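Local coordinates for protein peptidase (Pseudomonas aeruginosa, PDB 5LOX) that probably acts as an N-terminal-nucleophile peptidase of the proteasome family, an ancestral beta subunit that assembles with its copies into a helical complex, at residues N104-Q116 against P121-F133. The protein carries 3 engineered substitutions. Residues are numbered along the deposited sequence; the frame is centred on the assembly and turned at random.
Sequences NTDLSCSFMVGGQ and PPALYSIYPQGNF. Engineered in segment 104-116: M112 (natural residue Leu).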
loop_
_atom_site.group_PDB
_atom_site.type_symbol
_atom_site.label_atom_id
_atom_site.label_comp_id
_atom_site.label_asym_id
_atom_site.label_seq_id
_atom_site.Cartn_x
_atom_site.Cartn_y
_atom_site.Cartn_z
ATOM N N ASN A 104 37.589 -46.350 67.487
ATOM C CA ASN A 104 37.211 -47.650 66.900
ATOM C C ASN A 104 38.380 -48.440 66.343
ATOM O O ASN A 104 38.183 -49.544 65.822
ATOM C CB ASN A 104 36.191 -47.476 65.774
ATOM C CG ASN A 104 35.028 -46.594 66.173
ATOM O OD1 ASN A 104 34.571 -46.624 67.313
ATOM N ND2 ASN A 104 34.540 -45.798 65.230
ATOM N N THR A 105 39.590 -47.888 66.429
ATOM C CA THR A 105 40.805 -48.599 65.984
ATOM C C THR A 105 41.005 -49.964 66.709
ATOM O O THR A 105 40.706 -50.107 67.896
ATOM C CB THR A 105 42.056 -47.692 66.110
ATOM O OG1 THR A 105 43.179 -48.347 65.517
ATOM C CG2 THR A 105 42.369 -47.349 67.568
ATOM N N ASP A 106 41.475 -50.967 65.974
ATOM C CA ASP A 106 41.466 -52.359 66.449
ATOM C C ASP A 106 42.795 -52.802 67.082
ATOM O O ASP A 106 43.739 -53.186 66.379
ATOM C CB ASP A 106 41.102 -53.295 65.278
ATOM C CG ASP A 106 41.083 -54.769 65.679
ATOM O OD1 ASP A 106 40.794 -55.088 66.859
ATOM O OD2 ASP A 106 41.357 -55.600 64.794
ATOM N N LEU A 107 42.827 -52.831 68.409
ATOM C CA LEU A 107 44.069 -53.077 69.155
ATOM C C LEU A 107 44.395 -54.523 69.467
ATOM O O LEU A 107 45.271 -54.795 70.268
ATOM C CB LEU A 107 44.012 -52.330 70.495
ATOM C CG LEU A 107 43.789 -50.818 70.449
ATOM C CD1 LEU A 107 43.829 -50.268 71.862
ATOM C CD2 LEU A 107 44.812 -50.137 69.545
ATOM N N SER A 108 43.689 -55.463 68.864
ATOM C CA SER A 108 43.815 -56.867 69.285
ATOM C C SER A 108 45.024 -57.518 68.677
ATOM O O SER A 108 45.469 -57.132 67.589
ATOM C CB SER A 108 42.570 -57.659 68.899
ATOM O OG SER A 108 42.313 -57.507 67.519
ATOM N N CYS A 109 45.547 -58.511 69.377
ATOM C CA CYS A 109 46.565 -59.357 68.790
ATOM C C CYS A 109 46.533 -60.752 69.365
ATOM O O CYS A 109 45.981 -60.987 70.437
ATOM C CB CYS A 109 47.969 -58.734 68.968
ATOM S SG CYS A 109 48.396 -58.456 70.681
ATOM N N SER A 110 47.272 -61.628 68.698
ATOM C CA SER A 110 47.361 -63.026 69.037
ATOM C C SER A 110 48.794 -63.467 69.169
ATOM O O SER A 110 49.714 -62.815 68.688
ATOM C CB SER A 110 46.652 -63.811 67.953
ATOM O OG SER A 110 46.846 -63.169 66.717
ATOM N N PHE A 111 48.986 -64.590 69.845
ATOM C CA PHE A 111 50.319 -65.064 70.195
ATOM C C PHE A 111 50.408 -66.559 70.098
ATOM O O PHE A 111 49.417 -67.243 70.256
ATOM C CB PHE A 111 50.614 -64.717 71.642
ATOM C CG PHE A 111 50.656 -63.263 71.930
ATOM C CD1 PHE A 111 51.843 -62.574 71.842
ATOM C CD2 PHE A 111 49.524 -62.589 72.316
ATOM C CE1 PHE A 111 51.904 -61.226 72.125
ATOM C CE2 PHE A 111 49.569 -61.246 72.616
ATOM C CZ PHE A 111 50.763 -60.559 72.520
HETATM N N MSE A 112 51.617 -67.079 69.902
HETATM C CA MSE A 112 51.902 -68.505 70.219
HETATM C C MSE A 112 52.967 -68.553 71.274
HETATM O O MSE A 112 53.867 -67.727 71.292
HETATM C CB MSE A 112 52.302 -69.376 69.029
HETATM C CG MSE A 112 51.163 -69.238 68.050
HETATM SE SE MSE A 112 51.161 -70.689 66.766
HETATM C CE MSE A 112 52.225 -69.759 65.415
ATOM N N VAL A 113 52.799 -69.480 72.204
ATOM C CA VAL A 113 53.716 -69.662 73.286
ATOM C C VAL A 113 54.035 -71.136 73.308
ATOM O O VAL A 113 53.157 -71.951 73.478
ATOM C CB VAL A 113 53.092 -69.279 74.627
ATOM C CG1 VAL A 113 54.093 -69.506 75.746
ATOM C CG2 VAL A 113 52.646 -67.828 74.599
ATOM N N GLY A 114 55.306 -71.468 73.144
ATOM C CA GLY A 114 55.733 -72.853 73.188
ATOM C C GLY A 114 57.106 -72.996 73.783
ATOM O O GLY A 114 57.843 -72.017 73.921
ATOM N N GLY A 115 57.444 -74.212 74.165
ATOM C CA GLY A 115 58.756 -74.457 74.735
ATOM C C GLY A 115 58.761 -75.640 75.671
ATOM O O GLY A 115 57.897 -76.501 75.584
ATOM N N GLN A 116 59.745 -75.674 76.569
ATOM C CA GLN A 116 59.869 -76.755 77.527
ATOM C C GLN A 116 60.488 -76.270 78.809
ATOM O O GLN A 116 61.490 -75.563 78.808
ATOM C CB GLN A 116 60.736 -77.872 76.964
ATOM C CG GLN A 116 60.840 -79.048 77.911
ATOM C CD GLN A 116 61.424 -80.283 77.271
ATOM O OE1 GLN A 116 62.265 -80.204 76.369
ATOM N NE2 GLN A 116 60.977 -81.442 77.727
ATOM N N PRO A 121 57.252 -82.537 79.590
ATOM C CA PRO A 121 57.427 -82.495 78.142
ATOM C C PRO A 121 57.342 -81.085 77.522
ATOM O O PRO A 121 56.843 -80.160 78.159
ATOM C CB PRO A 121 56.267 -83.345 77.631
ATOM C CG PRO A 121 55.189 -83.141 78.643
ATOM C CD PRO A 121 55.874 -82.890 79.963
ATOM N N PRO A 122 57.852 -80.924 76.286
ATOM C CA PRO A 122 57.592 -79.683 75.555
ATOM C C PRO A 122 56.092 -79.497 75.265
ATOM O O PRO A 122 55.363 -80.493 75.160
ATOM C CB PRO A 122 58.395 -79.852 74.270
ATOM C CG PRO A 122 58.555 -81.321 74.097
ATOM C CD PRO A 122 58.479 -81.952 75.443
ATOM N N ALA A 123 55.660 -78.244 75.124
ATOM C CA ALA A 123 54.260 -77.921 74.796
ATOM C C ALA A 123 54.152 -76.655 73.925
ATOM O O ALA A 123 55.122 -75.912 73.754
ATOM C CB ALA A 123 53.462 -77.747 76.059
ATOM N N LEU A 124 52.986 -76.471 73.313
ATOM C CA LEU A 124 52.757 -75.361 72.385
ATOM C C LEU A 124 51.325 -74.915 72.484
ATOM O O LEU A 124 50.403 -75.712 72.302
ATOM C CB LEU A 124 53.049 -75.797 70.943
ATOM C CG LEU A 124 52.652 -74.849 69.828
ATOM C CD1 LEU A 124 53.423 -73.567 69.968
ATOM C CD2 LEU A 124 52.949 -75.460 68.465
ATOM N N TYR A 125 51.122 -73.629 72.711
ATOM C CA TYR A 125 49.769 -73.062 72.778
ATOM C C TYR A 125 49.606 -71.937 71.775
ATOM O O TYR A 125 50.590 -71.316 71.346
ATOM C CB TYR A 125 49.497 -72.531 74.181
ATOM C CG TYR A 125 49.511 -73.584 75.243
ATOM C CD1 TYR A 125 50.729 -74.106 75.687
ATOM C CD2 TYR A 125 48.326 -74.065 75.808
ATOM C CE1 TYR A 125 50.770 -75.085 76.662
ATOM C CE2 TYR A 125 48.346 -75.040 76.788
ATOM C CZ TYR A 125 49.561 -75.552 77.215
ATOM O OH TYR A 125 49.657 -76.521 78.202
ATOM N N SER A 126 48.362 -71.643 71.437
ATOM C CA SER A 126 48.039 -70.440 70.671
ATOM C C SER A 126 47.004 -69.635 71.438
ATOM O O SER A 126 46.016 -70.184 71.893
ATOM C CB SER A 126 47.511 -70.819 69.302
ATOM O OG SER A 126 46.839 -69.725 68.702
ATOM N N ILE A 127 47.243 -68.342 71.587
ATOM C CA ILE A 127 46.322 -67.448 72.277
ATOM C C ILE A 127 45.563 -66.650 71.239
ATOM O O ILE A 127 46.143 -66.069 70.345
ATOM C CB ILE A 127 47.057 -66.464 73.197
ATOM C CG1 ILE A 127 47.980 -67.217 74.165
ATOM C CG2 ILE A 127 46.060 -65.625 73.987
ATOM C CD1 ILE A 127 48.843 -66.329 75.035
ATOM N N TYR A 128 44.252 -66.594 71.381
ATOM C CA TYR A 128 43.415 -65.881 70.431
ATOM C C TYR A 128 43.288 -64.404 70.792
ATOM O O TYR A 128 43.641 -63.994 71.919
ATOM C CB TYR A 128 42.034 -66.518 70.395
ATOM C CG TYR A 128 42.019 -67.876 69.745
ATOM C CD1 TYR A 128 42.744 -68.122 68.574
ATOM C CD2 TYR A 128 41.248 -68.915 70.294
ATOM C CE1 TYR A 128 42.723 -69.354 67.971
ATOM C CE2 TYR A 128 41.214 -70.160 69.688
ATOM C CZ TYR A 128 41.962 -70.367 68.525
ATOM O OH TYR A 128 41.943 -71.602 67.915
ATOM N N PRO A 129 42.767 -63.589 69.846
ATOM C CA PRO A 129 42.502 -62.176 70.145
ATOM C C PRO A 129 41.767 -61.915 71.447
ATOM O O PRO A 129 42.150 -60.955 72.161
ATOM C CB PRO A 129 41.666 -61.733 68.972
ATOM C CG PRO A 129 42.250 -62.512 67.841
ATOM C CD PRO A 129 42.641 -63.852 68.403
ATOM N N GLN A 130 40.863 -62.821 71.821
ATOM C CA GLN A 130 40.021 -62.645 72.997
ATOM C C GLN A 130 40.650 -63.205 74.283
ATOM O O GLN A 130 40.088 -63.011 75.363
ATOM C CB GLN A 130 38.647 -63.263 72.821
ATOM C CG GLN A 130 38.067 -63.179 71.416
ATOM C CD GLN A 130 38.642 -64.227 70.450
ATOM O OE1 GLN A 130 38.826 -63.936 69.265
ATOM N NE2 GLN A 130 38.922 -65.457 70.947
ATOM N N GLY A 131 41.837 -63.807 74.213
ATOM C CA GLY A 131 42.642 -64.077 75.437
ATOM C C GLY A 131 42.541 -65.491 75.976
ATOM O O GLY A 131 43.240 -65.844 76.955
ATOM N N ASN A 132 41.686 -66.288 75.335
ATOM C CA ASN A 132 41.566 -67.715 75.626
ATOM C C ASN A 132 42.432 -68.497 74.640
ATOM O O ASN A 132 42.773 -68.005 73.565
ATOM C CB ASN A 132 40.110 -68.180 75.526
ATOM C CG ASN A 132 39.534 -68.032 74.097
ATOM O OD1 ASN A 132 40.051 -67.272 73.291
ATOM N ND2 ASN A 132 38.459 -68.762 73.794
ATOM N N PHE A 133 42.879 -69.667 75.049
ATOM C CA PHE A 133 43.872 -70.345 74.263
ATOM C C PHE A 133 43.646 -71.818 74.092
ATOM O O PHE A 133 43.023 -72.463 74.936
ATOM C CB PHE A 133 45.286 -70.063 74.838
ATOM C CG PHE A 133 45.411 -70.257 76.324
ATOM C CD1 PHE A 133 45.810 -71.508 76.813
ATOM C CD2 PHE A 133 45.239 -69.203 77.214
ATOM C CE1 PHE A 133 45.982 -71.715 78.170
ATOM C CE2 PHE A 133 45.410 -69.400 78.562
ATOM C CZ PHE A 133 45.777 -70.659 79.049
#
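The carbonyl O of V113 takes the backbone N of Y125 at 2.7 Å, with the Y125 ring turning its edge to the same oxygen near the ring plane. The bond belongs to an antiparallel beta hairpin, strands 109-117 and 123-127, inside one of the two stacked sheets of the proteasome-type Ntn-hydrolase fold. F111 with I127, V113 with Y125 and G115 with A123 are the hydrogen-bonded pairs; A123 N to G115 O is 2.9 Å. In the non-hydrogen-bonded pairs the backbones close up, the CA atoms of G114 and L124 lying 4.0 Å apart. F111, V113, Y125 and I127 face helix 79-97, with I127 CD1 4.1 Å from V113 CG2 and 4.2 Å from F111 CB. On the other face M112, an engineered residue modelled as selenomethionine, touches strands 2-8 and 142-146 of the second sheet, S126 touches 142-146 and L124 touches 2-8. Extended from a CG anti to its backbone N (chi1 -177°), Q116 runs alongside the P122 ring; Y195 and D198 hold its OE1, G120 O takes its NE2, and that nitrogen lies 3.4 Å from P122 CD.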